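PDB 3VF1: 11R-lipoxygenase from Gersemia fruticosa, which probably inserts molecular oxygen into a polyunsaturated fatty acid, as lipoxygenases do, using one bound non-heme iron and depending on calcium. Local coordinates for residues R293-T296 / K302-L305; A382-H387 / A584-H589; Q528-D533 / V561-V566. One frame throughout, in Å; residues are numbered along the deposited sequence.

Contact 1 of 3, residues R293-T296 / K302-L305; sequences RGYT and KEGL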
loop_
_atom_site.group_PDB
_atom_site.type_symbol
_atom_site.label_atom_id
_atom_site.label_comp_id
_atom_site.label_asym_id
_atom_site.label_seq_id
_atom_site.Cartn_x
_atom_site.Cartn_y
_atom_site.Cartn_z
ATOM N N ARG A 293 -2.200 12.037 40.848
ATOM C CA ARG A 293 -1.951 12.732 42.102
ATOM C C ARG A 293 -0.473 12.618 42.449
ATOM O O ARG A 293 0.092 11.525 42.435
ATOM C CB ARG A 293 -2.793 12.131 43.227
ATOM C CG ARG A 293 -4.259 12.521 43.186
ATOM C CD ARG A 293 -5.031 11.869 44.321
ATOM N NE ARG A 293 -6.372 12.427 44.473
ATOM C CZ ARG A 293 -7.448 12.007 43.811
ATOM N NH1 ARG A 293 -7.358 11.015 42.935
ATOM N NH2 ARG A 293 -8.622 12.588 44.024
ATOM N N GLY A 294 0.150 13.752 42.752
ATOM C CA GLY A 294 1.556 13.772 43.111
ATOM C C GLY A 294 2.470 14.002 41.924
ATOM O O GLY A 294 3.691 13.984 42.067
ATOM N N TYR A 295 1.882 14.220 40.750
ATOM C CA TYR A 295 2.661 14.452 39.540
ATOM C C TYR A 295 2.492 15.867 39.005
ATOM O O TYR A 295 1.390 16.410 38.979
ATOM C CB TYR A 295 2.271 13.453 38.449
ATOM C CG TYR A 295 3.011 12.141 38.529
ATOM C CD1 TYR A 295 2.747 11.233 39.542
ATOM C CD2 TYR A 295 3.974 11.809 37.588
ATOM C CE1 TYR A 295 3.422 10.032 39.619
ATOM C CE2 TYR A 295 4.655 10.609 37.655
ATOM C CZ TYR A 295 4.375 9.724 38.672
ATOM O OH TYR A 295 5.051 8.529 38.744
ATOM N N THR A 296 3.605 16.454 38.579
ATOM C CA THR A 296 3.589 17.715 37.858
ATOM C C THR A 296 3.934 17.425 36.405
ATOM O O THR A 296 4.459 16.358 36.091
ATOM C CB THR A 296 4.614 18.708 38.433
ATOM O OG1 THR A 296 5.924 18.130 38.383
ATOM C CG2 THR A 296 4.273 19.056 39.875
ATOM N N LYS A 302 9.863 13.676 32.754
ATOM C CA LYS A 302 11.052 12.954 33.197
ATOM C C LYS A 302 10.831 11.446 33.153
ATOM O O LYS A 302 11.749 10.689 32.835
ATOM C CB LYS A 302 11.444 13.365 34.620
ATOM C CG LYS A 302 12.473 14.482 34.697
ATOM C CD LYS A 302 11.847 15.845 34.469
ATOM C CE LYS A 302 12.874 16.956 34.618
ATOM N NZ LYS A 302 12.250 18.308 34.584
ATOM N N GLU A 303 9.614 11.013 33.470
ATOM C CA GLU A 303 9.313 9.586 33.560
ATOM C C GLU A 303 8.778 9.011 32.248
ATOM O O GLU A 303 8.416 7.837 32.184
ATOM C CB GLU A 303 8.317 9.326 34.693
ATOM C CG GLU A 303 8.838 9.716 36.069
ATOM C CD GLU A 303 7.999 9.145 37.196
ATOM O OE1 GLU A 303 7.050 8.385 36.906
ATOM O OE2 GLU A 303 8.292 9.450 38.373
ATOM N N GLY A 304 8.726 9.836 31.209
ATOM C CA GLY A 304 8.312 9.375 29.896
ATOM C C GLY A 304 6.831 9.063 29.803
ATOM O O GLY A 304 6.440 8.086 29.163
ATOM N N LEU A 305 6.008 9.893 30.438
ATOM C CA LEU A 305 4.562 9.706 30.419
ATOM C C LEU A 305 3.890 10.728 29.506
ATOM O O LEU A 305 2.672 10.728 29.359
ATOM C CB LEU A 305 3.993 9.835 31.833
ATOM C CG LEU A 305 4.608 8.924 32.895
ATOM C CD1 LEU A 305 4.004 9.220 34.259
ATOM C CD2 LEU A 305 4.415 7.462 32.529
#
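The backbones of Tyr295 and Glu303 keep well apart, their CA atoms 10.2 Å from each other, so the bridge between the two loops is made by side chains alone. Tyr295 OH donates to Glu303 OE1 at 2.7 Å, reaching the carboxylate on its syn side but 27° out of its plane. The two side chains run nearly perpendicular, with the ring and carboxylate planes 83° apart, and OE1 lies at the edge of the ring, 3.4 Å from Tyr295 CE2. Glu303 makes the reach because CG sits beside the backbone N (chi1 -62°) and the chain beyond it is extended. The pair brackets the short helix 297-302: Thr296 is its N-cap, OG1 taking the backbone N of Lys299, while Gly304 ends it in a Schellman motif whose positive phi suits glycine. The Tyr295-Glu303 bond thus joins the residue before the N-cap to the one before the Schellman glycine. An apolar touch accompanies the polar one, for Leu305 CD1 comes obliquely to within 3.7 Å of Tyr295 CE2. Lys299 adds a cation-pi contact to the same ring. Leu305 in turn leans on Tyr337 and Leu338 of strand 333-338 and shares backbone hydrogen bonds with Leu338, which ties the chain just after the helix to the middle strand of a five-stranded antiparallel sheet.

Contact 2 of 3, residues A382-H387 / A584-H589; sequences ADTQYH and ATYGFH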
loop_
_atom_site.group_PDB
_atom_site.type_symbol
_atom_site.label_atom_id
_atom_site.label_comp_id
_atom_site.label_asym_id
_atom_site.label_seq_id
_atom_site.Cartn_x
_atom_site.Cartn_y
_atom_site.Cartn_z
ATOM N N ALA A 382 -6.329 18.025 11.154
ATOM C CA ALA A 382 -4.941 18.136 10.734
ATOM C C ALA A 382 -4.364 16.750 10.465
ATOM O O ALA A 382 -3.660 16.536 9.474
ATOM C CB ALA A 382 -4.123 18.851 11.795
ATOM N N ASP A 383 -4.671 15.807 11.352
ATOM C CA ASP A 383 -4.156 14.448 11.235
ATOM C C ASP A 383 -4.674 13.775 9.969
ATOM O O ASP A 383 -3.966 12.985 9.347
ATOM C CB ASP A 383 -4.542 13.624 12.466
ATOM C CG ASP A 383 -3.946 12.229 12.443
ATOM O OD1 ASP A 383 -2.763 12.079 12.818
ATOM O OD2 ASP A 383 -4.663 11.284 12.051
ATOM N N THR A 384 -5.907 14.093 9.591
ATOM C CA THR A 384 -6.501 13.536 8.381
ATOM C C THR A 384 -5.719 13.972 7.148
ATOM O O THR A 384 -5.457 13.167 6.255
ATOM C CB THR A 384 -7.969 13.971 8.216
ATOM O OG1 THR A 384 -8.748 13.448 9.298
ATOM C CG2 THR A 384 -8.531 13.465 6.893
ATOM N N GLN A 385 -5.350 15.248 7.103
ATOM C CA GLN A 385 -4.564 15.772 5.994
ATOM C C GLN A 385 -3.285 14.956 5.890
ATOM O O GLN A 385 -2.895 14.511 4.810
ATOM C CB GLN A 385 -4.203 17.248 6.208
ATOM C CG GLN A 385 -5.336 18.141 6.695
ATOM C CD GLN A 385 -6.557 18.089 5.801
ATOM O OE1 GLN A 385 -6.502 18.478 4.635
ATOM N NE2 GLN A 385 -7.671 17.608 6.346
ATOM N N TYR A 386 -2.639 14.764 7.036
ATOM C CA TYR A 386 -1.386 14.027 7.114
ATOM C C TYR A 386 -1.575 12.581 6.663
ATOM O O TYR A 386 -0.789 12.064 5.874
ATOM C CB TYR A 386 -0.859 14.064 8.551
ATOM C CG TYR A 386 0.566 13.584 8.708
ATOM C CD1 TYR A 386 0.882 12.234 8.618
ATOM C CD2 TYR A 386 1.594 14.481 8.963
ATOM C CE1 TYR A 386 2.184 11.794 8.768
ATOM C CE2 TYR A 386 2.899 14.051 9.115
ATOM C CZ TYR A 386 3.187 12.706 9.017
ATOM O OH TYR A 386 4.484 12.274 9.167
ATOM N N HIS A 387 -2.623 11.933 7.160
ATOM C CA HIS A 387 -2.843 10.520 6.870
ATOM C C HIS A 387 -3.087 10.257 5.388
ATOM O O HIS A 387 -2.481 9.362 4.804
ATOM C CB HIS A 387 -4.027 9.978 7.668
ATOM C CG HIS A 387 -4.510 8.647 7.186
ATOM N ND1 HIS A 387 -5.690 8.491 6.492
ATOM C CD2 HIS A 387 -3.961 7.413 7.277
ATOM C CE1 HIS A 387 -5.855 7.216 6.189
ATOM N NE2 HIS A 387 -4.819 6.541 6.652
ATOM N N ALA A 584 -13.592 2.407 9.487
ATOM C CA ALA A 584 -13.718 2.473 10.935
ATOM C C ALA A 584 -13.321 3.857 11.439
ATOM O O ALA A 584 -13.806 4.315 12.472
ATOM C CB ALA A 584 -12.850 1.409 11.587
ATOM N N THR A 585 -12.440 4.520 10.698
ATOM C CA THR A 585 -11.892 5.806 11.116
ATOM C C THR A 585 -12.700 6.987 10.582
ATOM O O THR A 585 -12.969 7.940 11.312
ATOM C CB THR A 585 -10.426 5.951 10.656
ATOM O OG1 THR A 585 -9.619 4.964 11.311
ATOM C CG2 THR A 585 -9.885 7.337 10.979
ATOM N N TYR A 586 -13.086 6.920 9.312
ATOM C CA TYR A 586 -13.772 8.035 8.665
ATOM C C TYR A 586 -15.262 7.779 8.453
ATOM O O TYR A 586 -15.998 8.682 8.054
ATOM C CB TYR A 586 -13.113 8.355 7.322
ATOM C CG TYR A 586 -11.671 8.789 7.445
ATOM C CD1 TYR A 586 -11.346 10.080 7.840
ATOM C CD2 TYR A 586 -10.634 7.908 7.166
ATOM C CE1 TYR A 586 -10.030 10.481 7.956
ATOM C CE2 TYR A 586 -9.317 8.300 7.276
ATOM C CZ TYR A 586 -9.020 9.588 7.671
ATOM O OH TYR A 586 -7.707 9.979 7.781
ATOM N N GLY A 587 -15.704 6.552 8.711
ATOM C CA GLY A 587 -17.108 6.209 8.565
ATOM C C GLY A 587 -17.983 7.228 9.270
ATOM O O GLY A 587 -18.899 7.794 8.676
ATOM N N PHE A 588 -17.693 7.457 10.547
ATOM C CA PHE A 588 -18.354 8.501 11.318
ATOM C C PHE A 588 -17.496 9.762 11.264
ATOM O O PHE A 588 -16.483 9.869 11.955
ATOM C CB PHE A 588 -18.563 8.040 12.761
ATOM C CG PHE A 588 -19.404 8.973 13.580
ATOM C CD1 PHE A 588 -20.766 9.085 13.348
ATOM C CD2 PHE A 588 -18.837 9.735 14.588
ATOM C CE1 PHE A 588 -21.543 9.945 14.102
ATOM C CE2 PHE A 588 -19.610 10.594 15.344
ATOM C CZ PHE A 588 -20.963 10.700 15.102
ATOM N N HIS A 589 -17.914 10.712 10.435
ATOM C CA HIS A 589 -17.075 11.853 10.068
ATOM C C HIS A 589 -16.447 12.594 11.254
ATOM O O HIS A 589 -15.267 12.942 11.211
ATOM C CB HIS A 589 -17.872 12.839 9.209
ATOM C CG HIS A 589 -17.024 13.864 8.525
ATOM N ND1 HIS A 589 -16.637 13.751 7.206
ATOM C CD2 HIS A 589 -16.480 15.017 8.979
ATOM C CE1 HIS A 589 -15.898 14.794 6.875
ATOM N NE2 HIS A 589 -15.785 15.577 7.933
HETATM O O HOH W 1 -6.781 10.249 10.390
#
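Tyr586 OH is reached by His387 directly and by Asp383 through a water, both from helix 369-410. His387 ND1 is 2.8 Å from Tyr586 OH, but the bond is weak, with an N-H...O angle of only 119°; the stronger tie of this imidazole is from NE2 to Val578 O. With CG anti to the backbone N (chi1 166°), the histidine is swung towards the phenol. The water donates to Asp383 OD2 at 2.9 Å and lies 2.8 Å from Tyr586 OH; Asp383 OD1 is held separately by Tyr311. Between the rings there is little stacking: the planes of His387 and Tyr586 are 30° apart, yet slid so far that the centroids stand 5.6 Å apart.

The van der Waals part comes from Thr384, which approaches Tyr586 from the opposite direction; OG1 lies at the ring edge, near its plane, 3.5 Å from Tyr586 CE1, and CG2 is equally close to that atom. The hydroxyl has its polar partners elsewhere, notably Ser592 OG. Thr585 CG2, from the residue just before, lies over the centre of one ring face of Tyr586. A leucine in place of Tyr586 would probably leave the water and His387 ND1 without their shared oxygen and open a gap beside Thr384.

His387 lies about 4 Å, side chain to side chain, from the iron ligand His392, so the contact borders the metal site. Tyr586 also touches Gln388, Met625 and Val629, so that its side chain packs against both helix 369-410 and helix 619-632.

Contact 3 of 3, residues Q528-D533 / V561-V566; sequences QDWIRD and VHFLTV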
loop_
_atom_site.group_PDB
_atom_site.type_symbol
_atom_site.label_atom_id
_atom_site.label_comp_id
_atom_site.label_asym_id
_atom_site.label_seq_id
_atom_site.Cartn_x
_atom_site.Cartn_y
_atom_site.Cartn_z
ATOM N N GLN A 528 22.260 -5.523 -9.054
ATOM C CA GLN A 528 23.013 -4.278 -8.967
ATOM C C GLN A 528 22.431 -3.238 -9.920
ATOM O O GLN A 528 22.438 -2.043 -9.625
ATOM C CB GLN A 528 24.489 -4.522 -9.283
ATOM C CG GLN A 528 25.151 -5.545 -8.371
ATOM C CD GLN A 528 25.157 -5.122 -6.916
ATOM O OE1 GLN A 528 25.052 -3.939 -6.601
ATOM N NE2 GLN A 528 25.278 -6.093 -6.019
ATOM N N ASP A 529 21.930 -3.696 -11.063
ATOM C CA ASP A 529 21.237 -2.816 -11.997
ATOM C C ASP A 529 19.935 -2.347 -11.363
ATOM O O ASP A 529 19.555 -1.182 -11.477
ATOM C CB ASP A 529 20.938 -3.544 -13.310
ATOM C CG ASP A 529 22.195 -3.896 -14.084
ATOM O OD1 ASP A 529 23.210 -3.186 -13.925
ATOM O OD2 ASP A 529 22.165 -4.879 -14.854
ATOM N N TRP A 530 19.261 -3.273 -10.691
ATOM C CA TRP A 530 17.998 -2.987 -10.025
ATOM C C TRP A 530 18.150 -1.869 -8.999
ATOM O O TRP A 530 17.454 -0.856 -9.067
ATOM C CB TRP A 530 17.473 -4.255 -9.347
ATOM C CG TRP A 530 16.132 -4.089 -8.708
ATOM C CD1 TRP A 530 14.950 -3.853 -9.342
ATOM C CD2 TRP A 530 15.831 -4.158 -7.309
ATOM N NE1 TRP A 530 13.931 -3.768 -8.427
ATOM C CE2 TRP A 530 14.446 -3.953 -7.170
ATOM C CE3 TRP A 530 16.599 -4.374 -6.160
ATOM C CZ2 TRP A 530 13.811 -3.953 -5.931
ATOM C CZ3 TRP A 530 15.966 -4.376 -4.930
ATOM C CH2 TRP A 530 14.587 -4.166 -4.825
ATOM N N ILE A 531 19.065 -2.048 -8.051
ATOM C CA ILE A 531 19.226 -1.085 -6.965
ATOM C C ILE A 531 19.835 0.225 -7.456
ATOM O O ILE A 531 19.571 1.286 -6.893
ATOM C CB ILE A 531 20.088 -1.656 -5.815
ATOM C CG1 ILE A 531 19.983 -0.765 -4.575
ATOM C CG2 ILE A 531 21.543 -1.794 -6.245
ATOM C CD1 ILE A 531 18.581 -0.659 -4.004
ATOM N N ARG A 532 20.645 0.154 -8.506
ATOM C CA ARG A 532 21.255 1.352 -9.070
ATOM C C ARG A 532 20.211 2.207 -9.784
ATOM O O ARG A 532 20.285 3.436 -9.772
ATOM C CB ARG A 532 22.383 0.990 -10.040
ATOM C CG ARG A 532 23.007 2.204 -10.717
ATOM C CD ARG A 532 24.305 1.872 -11.444
ATOM N NE ARG A 532 24.120 0.886 -12.509
ATOM C CZ ARG A 532 24.435 -0.406 -12.419
ATOM N NH1 ARG A 532 24.968 -0.909 -11.311
ATOM N NH2 ARG A 532 24.217 -1.206 -13.452
ATOM N N ASP A 533 19.237 1.552 -10.404
ATOM C CA ASP A 533 18.175 2.260 -11.107
ATOM C C ASP A 533 17.256 2.964 -10.110
ATOM O O ASP A 533 16.723 4.038 -10.392
ATOM C CB ASP A 533 17.375 1.289 -11.976
ATOM C CG ASP A 533 16.585 1.992 -13.062
ATOM O OD1 ASP A 533 16.827 3.195 -13.291
ATOM O OD2 ASP A 533 15.733 1.334 -13.695
ATOM N N VAL A 561 18.500 -8.245 2.185
ATOM C CA VAL A 561 17.344 -8.744 2.918
ATOM C C VAL A 561 16.546 -7.594 3.528
ATOM O O VAL A 561 15.321 -7.556 3.424
ATOM C CB VAL A 561 17.762 -9.723 4.033
ATOM C CG1 VAL A 561 16.583 -10.032 4.947
ATOM C CG2 VAL A 561 18.323 -11.003 3.429
ATOM N N HIS A 562 17.242 -6.658 4.163
ATOM C CA HIS A 562 16.574 -5.537 4.811
ATOM C C HIS A 562 15.741 -4.743 3.814
ATOM O O HIS A 562 14.554 -4.510 4.033
ATOM C CB HIS A 562 17.585 -4.607 5.478
ATOM C CG HIS A 562 16.959 -3.416 6.137
ATOM N ND1 HIS A 562 16.299 -3.496 7.344
ATOM C CD2 HIS A 562 16.879 -2.122 5.750
ATOM C CE1 HIS A 562 15.846 -2.300 7.676
ATOM N NE2 HIS A 562 16.184 -1.448 6.725
ATOM N N PHE A 563 16.368 -4.330 2.718
ATOM C CA PHE A 563 15.690 -3.509 1.724
ATOM C C PHE A 563 14.446 -4.209 1.187
ATOM O O PHE A 563 13.418 -3.574 0.972
ATOM C CB PHE A 563 16.633 -3.166 0.570
ATOM C CG PHE A 563 16.099 -2.106 -0.348
ATOM C CD1 PHE A 563 16.351 -0.766 -0.101
ATOM C CD2 PHE A 563 15.336 -2.445 -1.453
ATOM C CE1 PHE A 563 15.859 0.214 -0.941
ATOM C CE2 PHE A 563 14.842 -1.469 -2.298
ATOM C CZ PHE A 563 15.103 -0.138 -2.041
ATOM N N LEU A 564 14.540 -5.517 0.978
ATOM C CA LEU A 564 13.417 -6.284 0.451
ATOM C C LEU A 564 12.337 -6.473 1.511
ATOM O O LEU A 564 11.149 -6.520 1.196
ATOM C CB LEU A 564 13.892 -7.643 -0.065
ATOM C CG LEU A 564 14.840 -7.596 -1.265
ATOM C CD1 LEU A 564 15.355 -8.988 -1.591
ATOM C CD2 LEU A 564 14.152 -6.984 -2.472
ATOM N N THR A 565 12.754 -6.583 2.769
ATOM C CA THR A 565 11.811 -6.691 3.874
ATOM C C THR A 565 10.951 -5.433 3.934
ATOM O O THR A 565 9.738 -5.505 4.131
ATOM C CB THR A 565 12.535 -6.878 5.220
ATOM O OG1 THR A 565 13.233 -8.131 5.224
ATOM C CG2 THR A 565 11.546 -6.860 6.374
ATOM N N VAL A 566 11.590 -4.279 3.759
ATOM C CA VAL A 566 10.886 -3.003 3.736
ATOM C C VAL A 566 9.807 -2.992 2.660
ATOM O O VAL A 566 8.684 -2.555 2.905
ATOM C CB VAL A 566 11.859 -1.830 3.482
ATOM C CG1 VAL A 566 11.101 -0.584 3.039
ATOM C CG2 VAL A 566 12.684 -1.542 4.727
#
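Trp530 and Phe563 meet across a wide crossing: the short helical segments approach to 13.3 Å between axes, at 60°, and bulky side chains fill the distance. The aromatic contact is neither a stack nor a clean edge-to-face pair. The ring planes are 88° apart, and Trp530 CH2 comes to 3.7 Å from Phe563 CE2, arriving at the edge of the phenyl ring. The tryptophan has CG anti to its backbone N (chi1 -176°), which directs the six-membered ring toward helix 557-579.

The CH-pi part is supplied by Ile531, whose CD1 stands 4.1 Å from the centroid of the Phe563 ring, over one face and displaced toward the rim. Phe563 is thus met at a face by an aliphatic tip and at an edge by an indole; its ring also meets that of Phe470.

Purely apolar packing completes the set. Leu564 CD2 touches Trp530 CH2 at 3.7 Å, while the other surroundings of these two residues include Leu421 of helix 416-425 and, for the leucine, Ile511 of helix 491-514. Ile531 also touches Val550 and Phe554 from the loop that leads to helix 557-579.

Such buried, side-chain-mediated crossing of helices is in keeping with the largely helical catalytic domain of lipoxygenases, and helix 557-579 goes on to carry the iron ligands His575 and Asn579.

In the fold
All three contacts fall in the lipoxygenase family region, but at very different depths. Contact 1 lies at the surface, its centre about 39 Å from the centre of the chain, and about 31 Å, centre to centre, from contact 2. Contacts 2 and 3 are buried, on opposite sides of that centre, with about 33 Å between their own centres and about 16 Å between nearest atoms. They are linked along the chain: helix 557-579 of contact 3, which ends at the iron, is followed by helix 582-586 of contact 2. In contact 2 the His387 side chain comes to about 9 Å from the metal.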